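Local coordinates for protein STM4351 (PDB 2Y7I) that binds arginine with high specificity as a periplasmic solute-binding protein, probably for uptake of this amino acid, at residues Y19-V22 with I28-F31; N51-S56 with A138-L143; A68-M73 with Q87-G92. All blocks are in the same frame, centred on the assembly; numbering follows the deposited sequence.

Interaction 1. Residues Y19-V22 with I28-F31; sequences YEFV and IVGF. With ARG (arginine), chain C.
Val29 sets one methyl, CG2, over one face of the Phe21 ring, shifted toward the rim, a CH-pi contact between direct cross-strand neighbours in the beta hairpin of strands 21-22 and 28-29. The methyl lies 3.7 Å from the ring centroid and only 17° off the ring normal. Phe21 reaches this place because its CG sits between the backbone N and the carbonyl carbon (chi1 65°), so the ring leans back across the hairpin instead of standing straight out. The same two residues form an antiparallel hydrogen-bonded pair: Phe21 N gives its hydrogen to Val29 O at 2.9 Å, and Val29 N returns a similar bond to Phe21 O. Both carbonyls also receive a CA-H...O contact, from Glu20 CA to Val29 O at 3.2 Å and from Ile28 CA to Phe21 O at 3.4 Å. Val22 and Ile28 form the next, non-hydrogen-bonded pair, on the sheet face away from the Phe21 ring.

Toward the helix the ladder ends. Tyr19 and Glu20 both face Tyr16 in a classic beta bulge, and Gly30, with a positive phi of 139° and no side chain, lets the chains run close together as it takes the N-cap position of helix 31-42. Tyr19 O lies against Gly30 CA at 3.4 Å. Phe31, first in the helix, packs its ring edge-to-face with Phe227.

For arginine binding, the hairpin contributes Glu20. Its chain bends at chi2 and turns the carboxylate into the pocket, where the ligand's guanidinium may also ease the like charges of Glu20 OE1 and Asp32 OD2. The grip itself is one hydrogen bond, from the arginine ligand's NH2 to Glu20 OE2, 2.8 Å long.

Interaction 2. Residues N51-S56 with A138-L143; sequences NQSFDS and AYDSYL. With ZN (zinc ion), chain D; ARG (arginine), chain C.
Asp55 and Asp140 present their carboxylates to one zinc ion, the two side chains crossing at about a right angle and their carboxylate planes 84° apart. Each leads with OD2: Asp55 OD2 is 2.1 Å from the zinc and Asp140 OD2 is 1.9 Å from it. Asp55 OD1 stays farther from the metal and takes a hydrogen bond from Ser53 OG at 2.8 Å, nearly along its C-O axis. Ser53 therefore acts in the second shell, holding the rotation of the carboxylate, and it lays its CB beside Asp140, 3.4 Å from OD2. Asp140 OD1 accepts from the Asn119 side chain.

On the ligand side of the zinc, the two segments are joined through water. One molecule accepts from Phe54 N at 2.7 Å and donates to Asp140 O, and a second accepts from Asp55 N and makes a weak bond to Asp140 OD1. The turn bearing Asp55 is closed by Ser53 O, which takes both Ser56 N and Ser56 OG. In segment 138-143, Ser141 OG caps helix 142-150, accepting from Leu143 N.

Phe54 turns the other way, its CG anti to the backbone N (chi1 180°), and puts a ring face against the bound arginine. CD of the ligand rides 3.6 Å above the ring plane, offset toward the rim, with the ligand's NE 3.4 Å from Phe54 CD1.

The two loops follow strands 46-51 and 135-139, which belong to different sheets, so the site bridges the two lobes of a type II periplasmic binding protein. The carboxylates alone should repel, Asp55 OD2 and Asp140 OD1 being 3.3 Å apart; the zinc probably offsets that charge, and its place between the lobes is consistent with a tie that favours a closed, arginine-bound form.

Interaction 3. Residues A68-M73 with Q87-G92; sequences AVIAGM and QPYYEG. With ARG (arginine), chain C.
Tyr89 and Ile70 meet in the buried interior of the first lobe of a type II periplasmic binding protein fold, where the loop after strand 68-69 lines the arginine pocket and segment 87-92 leads on toward strand 95-100 in the sheet of the second lobe. From CB, Tyr89 heads toward the 68-73 chain, its CG placed between the backbone N and the carbonyl carbon (chi1 67°). Tyr89 CE1 touches Phe31 CE2 at 3.8 Å, while Ile70 covers one face of the ring toward CE2 and CZ. Here Tyr89 CE2 lies 4.0 Å from Ile70 CG1, and CZ comes closer to the same carbon. Ile70 stretches out with CG1 anti to its backbone N, which carries CD1 over that face, 3.9 Å from Tyr89 CZ.

At the tip, Tyr89 OH brushes Ile70 CG1 at 3.4 Å and then turns polar. It is hydrogen-bonded to the carboxylate of Asp32, whose second oxygen takes Gly72 N, so a single acidic side chain ties the tyrosine to the pocket loop. A buried water supplies the second link. It lies at the ring edge, in the plane, and donates to Tyr89 OH at 2.9 Å while accepting from Ala71 N and Met73 N.

With the amides of Ala71, Gly72 and Met73 engaged, the loop turns carbonyls to the ligand. Gly72 has a positive phi of 53°, a backbone shape that glycine takes readily, and Met73 follows beside the ligand's carboxylate end. The arginine's N donates to Gly72 O. On the guanidinium side the arginine's NE donates to Ala71 O at 2.9 Å, and NH2 adds a weak bond to the same oxygen.

In the fold
Interaction 1 comes first along the chain and closes before the others open; interaction 3 is then nested inside the long loop closed by interaction 2. Their centres lie 13 to 17 Å apart, around one arginine. Interaction 1 leads into helix 31-42, and interaction 3 follows that helix in sequence; both belong to the first lobe, and interaction 2 alone reaches across to the second lobe through the end of strand 135-139. Neighbouring contacts touch: the Glu20 carboxylate rests against the Ala71-Gly72 peptide, Phe54 against Ala71 and Met73, and Ile28 against Asn51. Together the hairpin, the pocket loop and the zinc-joined mouth enclose the ligand from several directions, consistent with selective arginine binding.

Interaction 1. Residues Y19-V22 with I28-F31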
loop_
_atom_site.group_PDB
_atom_site.type_symbol
_atom_site.label_atom_id
_atom_site.label_comp_id
_atom_site.label_asym_id
_atom_site.label_seq_id
_atom_site.Cartn_x
_atom_site.Cartn_y
_atom_site.Cartn_z
ATOM N N TYR A 19 -4.286 -12.673 10.387
ATOM C CA TYR A 19 -3.486 -12.945 9.189
ATOM C C TYR A 19 -4.120 -14.080 8.362
ATOM O O TYR A 19 -4.410 -13.909 7.188
ATOM C CB TYR A 19 -2.049 -13.304 9.583
ATOM C CG TYR A 19 -1.322 -12.214 10.355
ATOM C CD1 TYR A 19 -0.716 -11.155 9.688
ATOM C CD2 TYR A 19 -1.265 -12.233 11.756
ATOM C CE1 TYR A 19 -0.056 -10.147 10.387
ATOM C CE2 TYR A 19 -0.603 -11.239 12.458
ATOM C CZ TYR A 19 -0.008 -10.202 11.769
ATOM O OH TYR A 19 0.643 -9.208 12.450
ATOM N N GLU A 20 -4.341 -15.229 9.003
ATOM C CA GLU A 20 -5.011 -16.374 8.383
ATOM C C GLU A 20 -5.577 -17.253 9.472
ATOM O O GLU A 20 -4.910 -17.521 10.479
ATOM C CB GLU A 20 -4.068 -17.204 7.497
ATOM C CG GLU A 20 -2.728 -17.549 8.162
ATOM C CD GLU A 20 -1.655 -16.556 7.811
ATOM O OE1 GLU A 20 -1.728 -16.023 6.685
ATOM O OE2 GLU A 20 -0.749 -16.303 8.646
ATOM N N PHE A 21 -6.821 -17.674 9.265
ATOM C CA PHE A 21 -7.545 -18.497 10.212
ATOM C C PHE A 21 -8.731 -19.155 9.512
ATOM O O PHE A 21 -8.985 -18.907 8.326
ATOM C CB PHE A 21 -7.974 -17.679 11.445
ATOM C CG PHE A 21 -8.970 -16.579 11.154
ATOM C CD1 PHE A 21 -8.545 -15.349 10.644
ATOM C CD2 PHE A 21 -10.323 -16.755 11.444
ATOM C CE1 PHE A 21 -9.452 -14.323 10.405
ATOM C CE2 PHE A 21 -11.241 -15.741 11.199
ATOM C CZ PHE A 21 -10.800 -14.514 10.679
ATOM N N VAL A 22 -9.439 -20.005 10.243
ATOM C CA VAL A 22 -10.522 -20.791 9.669
ATOM C C VAL A 22 -11.828 -20.251 10.232
ATOM O O VAL A 22 -11.954 -20.069 11.444
ATOM C CB VAL A 22 -10.346 -22.305 9.974
ATOM C CG1 VAL A 22 -11.409 -23.135 9.277
ATOM C CG2 VAL A 22 -8.964 -22.775 9.516
ATOM N N ILE A 28 -10.608 -20.768 4.759
ATOM C CA ILE A 28 -9.435 -20.015 5.178
ATOM C C ILE A 28 -9.642 -18.539 4.802
ATOM O O ILE A 28 -9.962 -18.228 3.657
ATOM C CB ILE A 28 -8.140 -20.581 4.541
ATOM C CG1 ILE A 28 -8.000 -22.085 4.842
ATOM C CG2 ILE A 28 -6.906 -19.826 5.041
ATOM C CD1 ILE A 28 -6.731 -22.717 4.271
ATOM N N VAL A 29 -9.473 -17.658 5.784
ATOM C CA VAL A 29 -9.774 -16.233 5.638
ATOM C C VAL A 29 -8.727 -15.408 6.383
ATOM O O VAL A 29 -7.968 -15.934 7.192
ATOM C CB VAL A 29 -11.210 -15.874 6.184
ATOM C CG1 VAL A 29 -12.307 -16.508 5.340
ATOM C CG2 VAL A 29 -11.358 -16.285 7.653
ATOM N N GLY A 30 -8.682 -14.110 6.114
ATOM C CA GLY A 30 -7.763 -13.249 6.828
ATOM C C GLY A 30 -7.082 -12.222 5.947
ATOM O O GLY A 30 -7.287 -12.189 4.726
ATOM N N PHE A 31 -6.248 -11.396 6.576
ATOM C CA PHE A 31 -5.506 -10.375 5.855
ATOM C C PHE A 31 -4.652 -10.986 4.747
ATOM O O PHE A 31 -4.717 -10.539 3.597
ATOM C CB PHE A 31 -4.638 -9.562 6.804
ATOM C CG PHE A 31 -3.814 -8.510 6.114
ATOM C CD1 PHE A 31 -4.402 -7.339 5.651
ATOM C CD2 PHE A 31 -2.443 -8.689 5.947
ATOM C CE1 PHE A 31 -3.632 -6.351 5.024
ATOM C CE2 PHE A 31 -1.667 -7.708 5.328
ATOM C CZ PHE A 31 -2.269 -6.549 4.860
HETATM N N ARG C . 5.512 -13.319 12.527
HETATM C CA ARG C . 6.069 -14.513 13.237
HETATM C C ARG C . 7.193 -15.126 12.411
HETATM O O ARG C . 7.765 -16.140 12.803
HETATM C CB ARG C . 4.970 -15.564 13.504
HETATM C CG ARG C . 4.197 -15.999 12.246
HETATM C CD ARG C . 3.223 -17.142 12.523
HETATM N NE ARG C . 2.291 -17.288 11.402
HETATM C CZ ARG C . 1.334 -18.211 11.315
HETATM N NH1 ARG C . 1.153 -19.112 12.282
HETATM N NH2 ARG C . 0.557 -18.232 10.253
HETATM O OXT ARG C . 7.532 -14.629 11.320
#

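Interaction 2. Residues N51-S56 with A138-L143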
loop_
_atom_site.group_PDB
_atom_site.type_symbol
_atom_site.label_atom_id
_atom_site.label_comp_id
_atom_site.label_asym_id
_atom_site.label_seq_id
_atom_site.Cartn_x
_atom_site.Cartn_y
_atom_site.Cartn_z
ATOM N N ASN A 51 -3.271 -25.674 4.225
ATOM C CA ASN A 51 -3.111 -25.315 5.626
ATOM C C ASN A 51 -2.345 -26.415 6.376
ATOM O O ASN A 51 -2.794 -27.558 6.445
ATOM C CB ASN A 51 -4.504 -25.075 6.236
ATOM C CG ASN A 51 -4.485 -24.876 7.745
ATOM O OD1 ASN A 51 -5.451 -25.222 8.425
ATOM N ND2 ASN A 51 -3.412 -24.316 8.273
ATOM N N GLN A 52 -1.171 -26.069 6.899
ATOM C CA GLN A 52 -0.312 -27.030 7.620
ATOM C C GLN A 52 0.516 -26.254 8.651
ATOM O O GLN A 52 0.469 -25.021 8.672
ATOM C CB GLN A 52 0.569 -27.828 6.650
ATOM C CG GLN A 52 1.569 -26.994 5.844
ATOM C CD GLN A 52 2.327 -27.817 4.802
ATOM O OE1 GLN A 52 1.735 -28.361 3.866
ATOM N NE2 GLN A 52 3.647 -27.904 4.959
ATOM N N SER A 53 1.257 -26.955 9.505
ATOM C CA SER A 53 1.981 -26.288 10.599
ATOM C C SER A 53 2.968 -25.239 10.071
ATOM O O SER A 53 3.589 -25.432 9.018
ATOM C CB SER A 53 2.681 -27.315 11.505
ATOM O OG SER A 53 3.640 -28.092 10.794
ATOM N N PHE A 54 3.108 -24.134 10.797
ATOM C CA PHE A 54 3.959 -23.016 10.349
ATOM C C PHE A 54 5.396 -23.451 10.081
ATOM O O PHE A 54 6.002 -23.036 9.083
ATOM C CB PHE A 54 3.963 -21.875 11.380
ATOM C CG PHE A 54 4.827 -20.692 10.972
ATOM C CD1 PHE A 54 4.328 -19.716 10.113
ATOM C CD2 PHE A 54 6.143 -20.566 11.444
ATOM C CE1 PHE A 54 5.119 -18.620 9.736
ATOM C CE2 PHE A 54 6.939 -19.473 11.073
ATOM C CZ PHE A 54 6.430 -18.512 10.209
ATOM N N ASP A 55 5.926 -24.297 10.965
ATOM C CA ASP A 55 7.322 -24.752 10.866
ATOM C C ASP A 55 7.591 -25.686 9.688
ATOM O O ASP A 55 8.754 -25.967 9.377
ATOM C CB ASP A 55 7.765 -25.416 12.175
ATOM C CG ASP A 55 6.987 -26.691 12.492
ATOM O OD1 ASP A 55 5.958 -26.974 11.839
ATOM O OD2 ASP A 55 7.413 -27.418 13.411
ATOM N N SER A 56 6.527 -26.177 9.045
ATOM C CA SER A 56 6.670 -27.091 7.906
ATOM C C SER A 56 6.580 -26.372 6.557
ATOM O O SER A 56 6.750 -27.002 5.508
ATOM C CB SER A 56 5.608 -28.199 7.957
ATOM O OG SER A 56 4.338 -27.684 7.574
ATOM N N ALA A 138 7.031 -25.064 23.040
ATOM C CA ALA A 138 6.784 -24.992 21.603
ATOM C C ALA A 138 5.499 -25.728 21.232
ATOM O O ALA A 138 5.238 -26.833 21.730
ATOM C CB ALA A 138 7.970 -25.594 20.844
ATOM N N TYR A 139 4.730 -25.107 20.344
ATOM C CA TYR A 139 3.470 -25.637 19.827
ATOM C C TYR A 139 3.475 -25.499 18.315
ATOM O O TYR A 139 4.043 -24.545 17.792
ATOM C CB TYR A 139 2.294 -24.808 20.371
ATOM C CG TYR A 139 2.081 -24.961 21.858
ATOM C CD1 TYR A 139 2.742 -24.132 22.768
ATOM C CD2 TYR A 139 1.224 -25.942 22.354
ATOM C CE1 TYR A 139 2.559 -24.284 24.142
ATOM C CE2 TYR A 139 1.018 -26.095 23.738
ATOM C CZ TYR A 139 1.697 -25.268 24.619
ATOM O OH TYR A 139 1.495 -25.435 25.966
ATOM N N ASP A 140 2.829 -26.425 17.606
ATOM C CA ASP A 140 2.580 -26.203 16.177
ATOM C C ASP A 140 1.283 -25.442 15.878
ATOM O O ASP A 140 0.803 -25.421 14.737
ATOM C CB ASP A 140 2.673 -27.511 15.376
ATOM C CG ASP A 140 4.101 -27.852 15.018
ATOM O OD1 ASP A 140 5.010 -27.247 15.624
ATOM O OD2 ASP A 140 4.341 -28.707 14.145
ATOM N N SER A 141 0.700 -24.832 16.903
ATOM C CA SER A 141 -0.498 -24.018 16.704
ATOM C C SER A 141 -0.738 -23.120 17.900
ATOM O O SER A 141 -0.878 -23.615 19.021
ATOM C CB SER A 141 -1.719 -24.918 16.490
ATOM O OG SER A 141 -2.908 -24.148 16.450
ATOM N N TYR A 142 -0.783 -21.808 17.653
ATOM C CA TYR A 142 -1.152 -20.851 18.696
ATOM C C TYR A 142 -2.474 -21.228 19.375
ATOM O O TYR A 142 -2.650 -20.966 20.561
ATOM C CB TYR A 142 -1.092 -19.386 18.185
ATOM C CG TYR A 142 0.311 -18.814 18.277
ATOM C CD1 TYR A 142 0.846 -18.443 19.506
ATOM C CD2 TYR A 142 1.116 -18.668 17.141
ATOM C CE1 TYR A 142 2.150 -17.936 19.615
ATOM C CE2 TYR A 142 2.421 -18.149 17.233
ATOM C CZ TYR A 142 2.935 -17.790 18.480
ATOM O OH TYR A 142 4.239 -17.315 18.603
ATOM N N LEU A 143 -3.370 -21.912 18.663
ATOM C CA LEU A 143 -4.639 -22.345 19.269
ATOM C C LEU A 143 -4.447 -23.299 20.465
ATOM O O LEU A 143 -5.114 -23.173 21.500
ATOM C CB LEU A 143 -5.587 -22.981 18.231
ATOM C CG LEU A 143 -5.851 -22.352 16.853
ATOM C CD1 LEU A 143 -7.096 -22.980 16.197
ATOM C CD2 LEU A 143 -5.972 -20.826 16.883
HETATM ZN ZN ZN D . 6.113 -28.992 13.701
HETATM N N ARG C . 5.512 -13.319 12.527
HETATM C CA ARG C . 6.069 -14.513 13.237
HETATM C C ARG C . 7.193 -15.126 12.411
HETATM O O ARG C . 7.765 -16.140 12.803
HETATM C CB ARG C . 4.970 -15.564 13.504
HETATM C CG ARG C . 4.197 -15.999 12.246
HETATM C CD ARG C . 3.223 -17.142 12.523
HETATM N NE ARG C . 2.291 -17.288 11.402
HETATM C CZ ARG C . 1.334 -18.211 11.315
HETATM N NH1 ARG C . 1.153 -19.112 12.282
HETATM N NH2 ARG C . 0.557 -18.232 10.253
HETATM O OXT ARG C . 7.532 -14.629 11.320
HETATM O O HOH W 1 1.550 -23.661 12.899
HETATM O O HOH W 2 5.050 -24.362 13.746
#

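Interaction 3. Residues A68-M73 with Q87-G92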
loop_
_atom_site.group_PDB
_atom_site.type_symbol
_atom_site.label_atom_id
_atom_site.label_comp_id
_atom_site.label_asym_id
_atom_site.label_seq_id
_atom_site.Cartn_x
_atom_site.Cartn_y
_atom_site.Cartn_z
ATOM N N ALA A 68 4.192 -20.962 -3.447
ATOM C CA ALA A 68 4.467 -19.801 -2.616
ATOM C C ALA A 68 3.927 -20.008 -1.208
ATOM O O ALA A 68 3.084 -20.872 -0.976
ATOM C CB ALA A 68 3.869 -18.537 -3.244
ATOM N N VAL A 69 4.451 -19.228 -0.272
ATOM C CA VAL A 69 4.012 -19.275 1.117
ATOM C C VAL A 69 3.636 -17.864 1.524
ATOM O O VAL A 69 4.390 -16.910 1.271
ATOM C CB VAL A 69 5.129 -19.837 2.049
ATOM C CG1 VAL A 69 4.885 -19.481 3.505
ATOM C CG2 VAL A 69 5.232 -21.352 1.898
ATOM N N ILE A 70 2.457 -17.731 2.128
ATOM C CA ILE A 70 2.074 -16.498 2.804
ATOM C C ILE A 70 1.504 -16.882 4.173
ATOM O O ILE A 70 0.583 -17.713 4.260
ATOM C CB ILE A 70 1.116 -15.625 1.931
ATOM C CG1 ILE A 70 1.035 -14.187 2.467
ATOM C CG2 ILE A 70 -0.287 -16.276 1.774
ATOM C CD1 ILE A 70 0.190 -13.227 1.585
ATOM N N ALA A 71 2.082 -16.336 5.244
ATOM C CA ALA A 71 1.713 -16.778 6.600
ATOM C C ALA A 71 2.163 -15.849 7.722
ATOM O O ALA A 71 2.703 -16.305 8.734
ATOM C CB ALA A 71 2.241 -18.209 6.855
ATOM N N GLY A 72 1.945 -14.545 7.546
ATOM C CA GLY A 72 2.417 -13.560 8.510
ATOM C C GLY A 72 3.904 -13.731 8.775
ATOM O O GLY A 72 4.358 -13.543 9.896
ATOM N N MET A 73 4.659 -14.051 7.724
ATOM C CA MET A 73 6.045 -14.509 7.865
ATOM C C MET A 73 7.066 -13.383 7.680
ATOM O O MET A 73 7.219 -12.855 6.572
ATOM C CB MET A 73 6.320 -15.642 6.859
ATOM C CG MET A 73 7.763 -16.187 6.877
ATOM S SD MET A 73 8.070 -17.538 5.705
ATOM C CE MET A 73 7.223 -18.897 6.562
ATOM N N GLN A 87 9.043 -8.292 -2.069
ATOM C CA GLN A 87 9.045 -7.029 -1.351
ATOM C C GLN A 87 8.150 -7.196 -0.113
ATOM O O GLN A 87 7.242 -8.042 -0.109
ATOM C CB GLN A 87 8.467 -5.936 -2.260
ATOM C CG GLN A 87 7.009 -6.216 -2.673
ATOM C CD GLN A 87 6.411 -5.122 -3.517
ATOM O OE1 GLN A 87 5.905 -4.126 -2.995
ATOM N NE2 GLN A 87 6.461 -5.298 -4.826
ATOM N N PRO A 88 8.380 -6.384 0.932
ATOM C CA PRO A 88 7.462 -6.457 2.058
ATOM C C PRO A 88 6.046 -6.105 1.611
ATOM O O PRO A 88 5.867 -5.212 0.782
ATOM C CB PRO A 88 7.999 -5.393 3.026
ATOM C CG PRO A 88 8.819 -4.471 2.184
ATOM C CD PRO A 88 9.409 -5.347 1.121
ATOM N N TYR A 89 5.049 -6.823 2.116
ATOM C CA TYR A 89 3.663 -6.432 1.843
ATOM C C TYR A 89 3.018 -5.779 3.062
ATOM O O TYR A 89 2.018 -5.084 2.926
ATOM C CB TYR A 89 2.809 -7.581 1.262
ATOM C CG TYR A 89 2.558 -8.728 2.220
ATOM C CD1 TYR A 89 1.448 -8.726 3.076
ATOM C CD2 TYR A 89 3.417 -9.818 2.263
ATOM C CE1 TYR A 89 1.220 -9.779 3.961
ATOM C CE2 TYR A 89 3.198 -10.873 3.157
ATOM C CZ TYR A 89 2.102 -10.849 3.996
ATOM O OH TYR A 89 1.893 -11.902 4.875
ATOM N N TYR A 90 3.607 -5.972 4.237
ATOM C CA TYR A 90 3.117 -5.372 5.475
ATOM C C TYR A 90 4.276 -5.337 6.465
ATOM O O TYR A 90 5.223 -6.108 6.322
ATOM C CB TYR A 90 1.941 -6.176 6.053
ATOM C CG TYR A 90 1.196 -5.468 7.168
ATOM C CD1 TYR A 90 0.426 -4.332 6.912
ATOM C CD2 TYR A 90 1.262 -5.938 8.478
ATOM C CE1 TYR A 90 -0.264 -3.681 7.943
ATOM C CE2 TYR A 90 0.582 -5.306 9.507
ATOM C CZ TYR A 90 -0.181 -4.186 9.234
ATOM O OH TYR A 90 -0.846 -3.564 10.264
ATOM N N GLU A 91 4.213 -4.456 7.459
ATOM C CA GLU A 91 5.351 -4.273 8.364
ATOM C C GLU A 91 5.446 -5.376 9.395
ATOM O O GLU A 91 4.429 -5.883 9.853
ATOM C CB GLU A 91 5.273 -2.930 9.082
ATOM C CG GLU A 91 5.797 -1.782 8.267
ATOM C CD GLU A 91 5.747 -0.469 9.010
ATOM O OE1 GLU A 91 5.301 -0.460 10.179
ATOM O OE2 GLU A 91 6.155 0.552 8.417
ATOM N N GLY A 92 6.675 -5.745 9.750
ATOM C CA GLY A 92 6.913 -6.604 10.897
ATOM C C GLY A 92 6.789 -5.748 12.136
ATOM O O GLY A 92 7.384 -4.672 12.214
HETATM N N ARG C . 5.512 -13.319 12.527
HETATM C CA ARG C . 6.069 -14.513 13.237
HETATM C C ARG C . 7.193 -15.126 12.411
HETATM O O ARG C . 7.765 -16.140 12.803
HETATM C CB ARG C . 4.970 -15.564 13.504
HETATM C CG ARG C . 4.197 -15.999 12.246
HETATM C CD ARG C . 3.223 -17.142 12.523
HETATM N NE ARG C . 2.291 -17.288 11.402
HETATM C CZ ARG C . 1.334 -18.211 11.315
HETATM N NH1 ARG C . 1.153 -19.112 12.282
HETATM N NH2 ARG C . 0.557 -18.232 10.253
HETATM O OXT ARG C . 7.532 -14.629 11.320
HETATM O O HOH W 3 3.901 -13.970 4.849
#